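Local structure of pyridoxamine 5-phosphate-dependent dehydrase (3B8X) at the interface of chains A and B. The protein catalyses removal of the C3'-hydroxyl from GDP-4-keto-6-deoxy-D-mannose by a combined transamination and deoxygenation, a step towards L-colitose of the O-antigen. Sequence-based numbering; all coordinates share one arbitrary frame. Chains: chain A/B, Pyridoxamine 5-phosphate-dependent dehydrase.

All three contacts belong to one two-fold symmetric interface between identical subunits. The C-alpha centres of contacts 1 and 3 lie about 18 Å apart, and contact 2 is about 24 Å from each. Contacts 2 and 3 share His217 and Tyr95 with the chains exchanged: each subunit sets helix 91-99 against the partner's 217-219 and 244-248 stretches. Contact 1 lies nearer the symmetry axis, where the two Leu254 side chains meet. Phe30, Thr31, His217 and Asn250 also line the pocket of the cofactor-sugar adduct, so dimer contacts and active site are built from the same segments, as expected for this aminotransferase family.

Contact 1: the interface of chains A and B. Residues chain A 187, 195-196, 254, 257; chain B 30-31, 250, 252, 254.
The carboxylate of A:Glu196 is gripped by B:Arg252 and B:Asn250 in a part of the dimer interface near the two-fold axis, where B:Phe30, B:Thr31 and B:Asn250 also belong to the ligand pocket. B:Arg252 NE forms a salt bridge with A:Glu196 OE2 at 2.8 Å, arriving on the syn lone pair, although that oxygen is tilted 26° from the guanidinium plane. B:Arg252 NH2 adds weak bonds to both carboxylate oxygens. A:Glu196 OE1 instead takes a nearly straight bond from B:Asn250 ND2 at 3.1 Å, the two side chains meeting tip to tip. Alongside, A:Phe187 CE1 lies 3.2 Å from B:Arg252 NH2, ring and guanidinium planes about 30° apart, and B:Thr31 CG2 meets the ring edge in its plane. B:Thr31 OG1 holds a water at 2.6 Å that the carbonyl O of A:Met195 also binds. B:Leu254 CD2 lies against A:Glu196 CG at 3.6 Å. Its other branch, CD1, meets A:Leu254 CD1 tip to tip in tight packing. A:Met195, bent at its thioether (chi3 -76°), carries CG against B:Phe30 CB and brings its methyl CE to B:Leu254 CD1. In the second shell, B:Asn250 OD1 accepts B:Arg252 N at 3.1 Å, which turns ND2 towards the glutamate.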
# COMPACT_ATOMS: atom_id res chain seq x y z
N PHE A 187 11.22 7.69 2.41
CA PHE A 187 10.43 8.82 1.93
C PHE A 187 11.37 10.00 1.71
O PHE A 187 12.45 10.06 2.31
CB PHE A 187 9.38 9.24 2.97
CG PHE A 187 8.57 10.44 2.55
CD1 PHE A 187 7.76 10.39 1.43
CD2 PHE A 187 8.64 11.64 3.25
CE1 PHE A 187 7.10 11.51 0.97
CE2 PHE A 187 7.97 12.75 2.81
CZ PHE A 187 7.20 12.69 1.66
N MET A 195 11.75 8.54 -3.50
CA MET A 195 10.46 9.18 -3.81
C MET A 195 9.53 8.73 -2.67
O MET A 195 9.18 9.51 -1.78
CB MET A 195 9.95 8.87 -5.22
CG MET A 195 11.00 9.27 -6.32
SD MET A 195 10.40 9.16 -8.03
CE MET A 195 10.38 7.43 -8.44
N GLU A 196 9.19 7.44 -2.68
CA GLU A 196 8.49 6.84 -1.54
C GLU A 196 9.19 5.51 -1.47
O GLU A 196 9.81 5.08 -2.45
CB GLU A 196 7.00 6.62 -1.74
CG GLU A 196 6.27 7.94 -1.83
CD GLU A 196 5.28 8.16 -0.74
OE1 GLU A 196 5.45 7.62 0.37
OE2 GLU A 196 4.32 8.90 -1.01
N LEU A 254 8.28 0.38 -6.92
CA LEU A 254 8.55 0.51 -8.38
C LEU A 254 10.05 0.27 -8.62
O LEU A 254 10.83 0.51 -7.68
CB LEU A 254 8.20 1.94 -8.81
CG LEU A 254 6.74 2.36 -8.79
CD1 LEU A 254 6.66 3.72 -9.49
CD2 LEU A 254 5.90 1.32 -9.54
N SER A 257 12.35 3.28 -7.80
CA SER A 257 12.70 3.42 -6.37
C SER A 257 13.83 2.47 -5.99
O SER A 257 14.73 2.81 -5.22
CB SER A 257 11.45 3.15 -5.53
OG SER A 257 10.54 4.22 -5.79
N PHE B 30 8.64 14.97 -6.30
CA PHE B 30 8.27 13.59 -6.57
C PHE B 30 7.09 13.04 -5.79
O PHE B 30 6.40 12.09 -6.20
CB PHE B 30 9.52 12.72 -6.37
CG PHE B 30 10.68 13.15 -7.25
CD1 PHE B 30 11.71 13.90 -6.72
CD2 PHE B 30 10.62 12.98 -8.62
CE1 PHE B 30 12.73 14.39 -7.55
CE2 PHE B 30 11.64 13.46 -9.46
CZ PHE B 30 12.68 14.17 -8.92
N THR B 31 6.86 13.63 -4.64
CA THR B 31 5.80 13.15 -3.78
C THR B 31 4.51 13.63 -4.34
O THR B 31 4.44 14.74 -4.86
CB THR B 31 5.92 13.74 -2.38
OG1 THR B 31 7.14 13.26 -1.81
CG2 THR B 31 4.75 13.30 -1.53
N ASN B 250 -0.51 4.59 4.28
CA ASN B 250 0.15 5.49 3.35
C ASN B 250 0.12 4.65 2.06
O ASN B 250 0.89 3.68 1.92
CB ASN B 250 1.60 5.79 3.68
CG ASN B 250 2.34 6.43 2.50
OD1 ASN B 250 1.77 6.56 1.41
ND2 ASN B 250 3.62 6.80 2.69
N ARG B 252 -0.17 6.43 -1.03
CA ARG B 252 -0.10 7.50 -1.99
C ARG B 252 0.59 6.99 -3.27
O ARG B 252 1.43 6.10 -3.20
CB ARG B 252 0.74 8.63 -1.38
CG ARG B 252 0.10 9.37 -0.23
CD ARG B 252 0.99 10.52 0.15
NE ARG B 252 2.33 10.15 0.61
CZ ARG B 252 3.01 10.82 1.53
NH1 ARG B 252 2.48 11.91 2.09
NH2 ARG B 252 4.22 10.41 1.90
N LEU B 254 2.90 7.92 -6.77
CA LEU B 254 4.02 8.84 -7.00
C LEU B 254 3.59 9.97 -7.93
O LEU B 254 2.71 9.79 -8.76
CB LEU B 254 5.18 8.09 -7.63
CG LEU B 254 5.83 7.12 -6.62
CD1 LEU B 254 6.92 6.34 -7.30
CD2 LEU B 254 6.33 7.88 -5.42
O HOH W 1 9.40 12.25 -2.68

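Contact 2: the interface of chains A and B. Residues chain A 217-218, 246-248; chain B 95, 98-99, 346, 349.
B:Tyr95 reaches across to the A:Leu246-Gly248 loop and uses both its hydroxyl and its ring. Among the hydrogen bonds, B:Tyr95 OH donates to the carbonyl O of A:His217 at 3.2 Å, an acceptor close to the phenol plane. The carbonyl O of A:Leu246 is nearer to OH, at 2.8 Å, but stands over the ring-face side, at most a strained hydrogen bond. The hydroxyl thus lies between the 217-218 and 246-248 segments. B:Gln99, extended beyond CG, gives NE2 to A:Gly248 O at 3.1 Å; the acceptor lies near the amide plane, but the donor stands above the carbonyl plane. Two waters reinforce this amide: one joins B:Gln99 OE1 to A:Gly248 O, the other B:Gln99 NE2 to A:Pro247 O. Apolar and CH-pi contacts centre on A:Pro247. Its CA sits over one face of the B:Tyr95 ring, 3.5 Å from the centroid, and A:Gly248 N lies above the same face towards the rim. On the pyrrolidine side, A:Pro247 CG packs on B:Tyr349 CD1 at 3.6 Å, while B:Val346 CG2 rests on the A:Leu246 backbone. B:Gln98 NE2 braces B:Tyr349 by bonding its carbonyl O. In the fold, helix 91-99 and the 344-349 segment of chain B together receive the chain A loop that precedes helix 255-286.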
# COMPACT_ATOMS: atom_id res chain seq x y z
N HIS A 217 0.13 -9.40 -3.95
CA HIS A 217 -1.12 -10.10 -4.19
C HIS A 217 -1.32 -11.40 -3.46
O HIS A 217 -2.28 -12.06 -3.75
CB HIS A 217 -1.30 -10.42 -5.72
CG HIS A 217 -1.17 -9.22 -6.61
ND1 HIS A 217 -2.15 -8.26 -6.72
CD2 HIS A 217 -0.18 -8.85 -7.47
CE1 HIS A 217 -1.76 -7.34 -7.59
NE2 HIS A 217 -0.60 -7.70 -8.10
N GLY A 218 -0.47 -11.74 -2.49
CA GLY A 218 -0.59 -13.00 -1.76
C GLY A 218 -0.31 -14.18 -2.74
O GLY A 218 -0.77 -15.29 -2.52
N LEU A 246 -2.03 -16.50 0.58
CA LEU A 246 -2.14 -15.75 1.82
C LEU A 246 -2.88 -14.44 1.53
O LEU A 246 -2.87 -13.96 0.39
CB LEU A 246 -0.77 -15.49 2.47
CG LEU A 246 -0.03 -16.64 3.16
CD1 LEU A 246 1.32 -16.12 3.64
CD2 LEU A 246 -0.85 -17.21 4.35
N PRO A 247 -3.66 -13.98 2.51
CA PRO A 247 -4.43 -12.72 2.42
C PRO A 247 -3.43 -11.57 2.57
O PRO A 247 -3.16 -11.11 3.70
CB PRO A 247 -5.30 -12.73 3.70
CG PRO A 247 -5.12 -14.08 4.35
CD PRO A 247 -3.84 -14.68 3.81
N GLY A 248 -2.93 -11.07 1.46
CA GLY A 248 -1.96 -9.98 1.49
C GLY A 248 -2.46 -8.73 0.80
O GLY A 248 -3.64 -8.38 0.89
N TYR B 95 -9.38 -9.93 -0.25
CA TYR B 95 -8.66 -9.74 1.02
C TYR B 95 -9.17 -8.63 1.93
O TYR B 95 -9.25 -8.81 3.16
CB TYR B 95 -7.14 -9.64 0.82
CG TYR B 95 -6.44 -10.79 0.05
CD1 TYR B 95 -6.87 -12.13 0.12
CD2 TYR B 95 -5.35 -10.52 -0.76
CE1 TYR B 95 -6.19 -13.14 -0.58
CE2 TYR B 95 -4.68 -11.51 -1.44
CZ TYR B 95 -5.10 -12.81 -1.37
OH TYR B 95 -4.36 -13.77 -2.02
N GLN B 98 -11.81 -9.67 4.18
CA GLN B 98 -11.42 -10.42 5.37
C GLN B 98 -10.66 -9.50 6.30
O GLN B 98 -10.67 -9.71 7.50
CB GLN B 98 -10.44 -11.51 4.98
CG GLN B 98 -9.93 -12.38 6.13
CD GLN B 98 -8.66 -11.85 6.79
OE1 GLN B 98 -7.94 -11.00 6.25
NE2 GLN B 98 -8.43 -12.30 8.03
N GLN B 99 -9.93 -8.56 5.73
CA GLN B 99 -9.13 -7.63 6.50
C GLN B 99 -10.00 -6.71 7.34
O GLN B 99 -9.57 -6.27 8.38
CB GLN B 99 -8.14 -6.90 5.61
CG GLN B 99 -7.08 -7.93 5.14
CD GLN B 99 -6.34 -7.53 3.85
OE1 GLN B 99 -6.74 -6.59 3.15
NE2 GLN B 99 -5.20 -8.20 3.58
N VAL B 346 -6.11 -19.64 1.96
CA VAL B 346 -6.49 -18.26 2.23
C VAL B 346 -7.84 -18.21 2.96
O VAL B 346 -8.08 -17.38 3.86
CB VAL B 346 -6.64 -17.55 0.85
CG1 VAL B 346 -7.39 -16.26 0.93
CG2 VAL B 346 -5.30 -17.33 0.23
N TYR B 349 -8.86 -18.05 6.73
CA TYR B 349 -8.80 -16.81 7.50
C TYR B 349 -10.08 -16.00 7.34
O TYR B 349 -10.25 -14.94 7.96
CB TYR B 349 -7.58 -15.98 7.09
CG TYR B 349 -6.27 -16.74 7.15
CD1 TYR B 349 -5.67 -17.21 6.03
CD2 TYR B 349 -5.63 -16.96 8.38
CE1 TYR B 349 -4.45 -17.88 6.09
CE2 TYR B 349 -4.41 -17.66 8.45
CZ TYR B 349 -3.83 -18.12 7.29
OH TYR B 349 -2.63 -18.82 7.38
O HOH W 2 -5.75 -6.63 0.47
O HOH W 3 -3.89 -9.49 5.58

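Contact 3: the interface of chains A and B. Residues chain A 90-92, 95, 337, 340; chain B 217-219, 244.
Aromatic rings of the two subunits interlock where A:Trp90 enters between B:His217 and B:Phe244. With CG anti to the backbone N (chi1 -175°), the indole presents its NE1-CZ2 edge to the face of the B:His217 imidazole, the planes nearly perpendicular. B:Phe244 relates to the indole the opposite way: its own edge points down on the indole face, CZ lying 3.6 Å from A:Trp90 CH2. The far corner of the indole also touches B:Trp219, CH2 meeting CZ3 at 3.7 Å. A CH-pi contact comes from A:Ser91, whose CB lies over the centre of the B:Phe244 ring, 3.4 Å from the centroid. That phenyl ring is therefore held at one face by the serine methylene and at its edge by the indole. Among the polar contacts, A:Ser91 OG, placed between its backbone N and carbonyl carbon (chi1 65°), donates to B:His217 O at 2.9 Å, in the carbonyl plane and on a lone pair. B:His217, a ligand-pocket residue, is thus set through both backbone and ring by the partner's A:Ser91 and A:Trp90. The indole N-H points at the imidazole from above its plane, A:Trp90 NE1 standing 2.7 Å from B:His217 ND1, a short contact on the face and at most a strained hydrogen bond.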
# COMPACT_ATOMS: atom_id res chain seq x y z
N TRP A 90 4.87 7.59 15.00
CA TRP A 90 4.12 8.04 13.80
C TRP A 90 2.78 7.29 13.82
O TRP A 90 2.69 6.20 14.39
CB TRP A 90 4.90 7.75 12.48
CG TRP A 90 4.22 8.31 11.25
CD1 TRP A 90 3.64 7.63 10.20
CD2 TRP A 90 4.15 9.67 10.91
NE1 TRP A 90 3.10 8.50 9.28
CE2 TRP A 90 3.42 9.77 9.69
CE3 TRP A 90 4.57 10.84 11.55
CZ2 TRP A 90 3.11 11.00 9.10
CZ3 TRP A 90 4.27 12.07 10.95
CH2 TRP A 90 3.51 12.14 9.76
N SER A 91 1.74 7.81 13.15
CA SER A 91 0.45 7.16 13.16
C SER A 91 0.46 5.74 12.67
O SER A 91 -0.19 4.88 13.25
CB SER A 91 -0.55 7.97 12.36
OG SER A 91 -0.17 8.00 11.00
N THR A 92 1.15 5.51 11.56
CA THR A 92 1.19 4.17 10.97
C THR A 92 2.07 3.19 11.73
O THR A 92 2.28 2.07 11.28
CB THR A 92 1.49 4.17 9.50
OG1 THR A 92 2.75 4.82 9.29
CG2 THR A 92 0.40 4.90 8.75
N TYR A 95 -1.48 2.17 13.54
CA TYR A 95 -2.62 1.68 12.78
C TYR A 95 -2.68 0.23 12.47
O TYR A 95 -3.79 -0.33 12.48
CB TYR A 95 -2.87 2.43 11.48
CG TYR A 95 -3.22 3.87 11.70
CD1 TYR A 95 -3.84 4.29 12.88
CD2 TYR A 95 -2.95 4.82 10.71
CE1 TYR A 95 -4.18 5.65 13.08
CE2 TYR A 95 -3.30 6.19 10.91
CZ TYR A 95 -3.86 6.59 12.10
OH TYR A 95 -4.18 7.92 12.24
N THR A 337 3.82 12.17 16.57
CA THR A 337 2.42 12.17 17.01
C THR A 337 2.35 12.99 18.29
O THR A 337 1.26 13.21 18.82
CB THR A 337 1.97 10.80 17.48
OG1 THR A 337 2.98 10.26 18.34
CG2 THR A 337 1.68 9.85 16.33
N PHE A 340 0.39 10.52 21.30
CA PHE A 340 -0.65 9.87 20.51
C PHE A 340 -1.95 9.66 21.28
O PHE A 340 -3.02 9.50 20.70
CB PHE A 340 -0.15 8.53 19.95
CG PHE A 340 -1.06 7.95 18.88
CD1 PHE A 340 -1.04 8.48 17.60
CD2 PHE A 340 -1.94 6.92 19.17
CE1 PHE A 340 -1.89 7.96 16.61
CE2 PHE A 340 -2.77 6.38 18.17
CZ PHE A 340 -2.72 6.89 16.89
N HIS B 217 -1.71 8.50 5.82
CA HIS B 217 -1.46 8.56 7.25
C HIS B 217 -2.61 8.84 8.19
O HIS B 217 -2.39 8.87 9.40
CB HIS B 217 -0.35 9.58 7.54
CG HIS B 217 0.87 9.39 6.70
ND1 HIS B 217 1.75 8.34 6.90
CD2 HIS B 217 1.39 10.13 5.67
CE1 HIS B 217 2.75 8.45 6.05
NE2 HIS B 217 2.56 9.52 5.29
N GLY B 218 -3.81 9.04 7.66
CA GLY B 218 -4.96 9.33 8.50
C GLY B 218 -4.90 10.75 9.04
O GLY B 218 -5.54 11.09 10.01
N TRP B 219 -4.11 11.60 8.39
CA TRP B 219 -3.95 12.97 8.83
C TRP B 219 -4.89 13.92 8.08
O TRP B 219 -5.67 13.51 7.22
CB TRP B 219 -2.48 13.38 8.72
CG TRP B 219 -1.94 13.52 7.26
CD1 TRP B 219 -2.64 13.58 6.07
CD2 TRP B 219 -0.55 13.58 6.90
NE1 TRP B 219 -1.76 13.75 5.01
CE2 TRP B 219 -0.49 13.79 5.51
CE3 TRP B 219 0.63 13.63 7.65
CZ2 TRP B 219 0.72 13.95 4.84
CZ3 TRP B 219 1.82 13.86 6.99
CH2 TRP B 219 1.86 13.97 5.60
N PHE B 244 -3.88 13.29 13.62
CA PHE B 244 -4.26 11.97 13.11
C PHE B 244 -5.68 11.59 13.53
O PHE B 244 -5.96 11.48 14.71
CB PHE B 244 -3.24 10.98 13.66
CG PHE B 244 -1.88 11.17 13.09
CD1 PHE B 244 -0.79 11.47 13.90
CD2 PHE B 244 -1.69 11.09 11.71
CE1 PHE B 244 0.50 11.61 13.38
CE2 PHE B 244 -0.38 11.26 11.17
CZ PHE B 244 0.70 11.52 12.01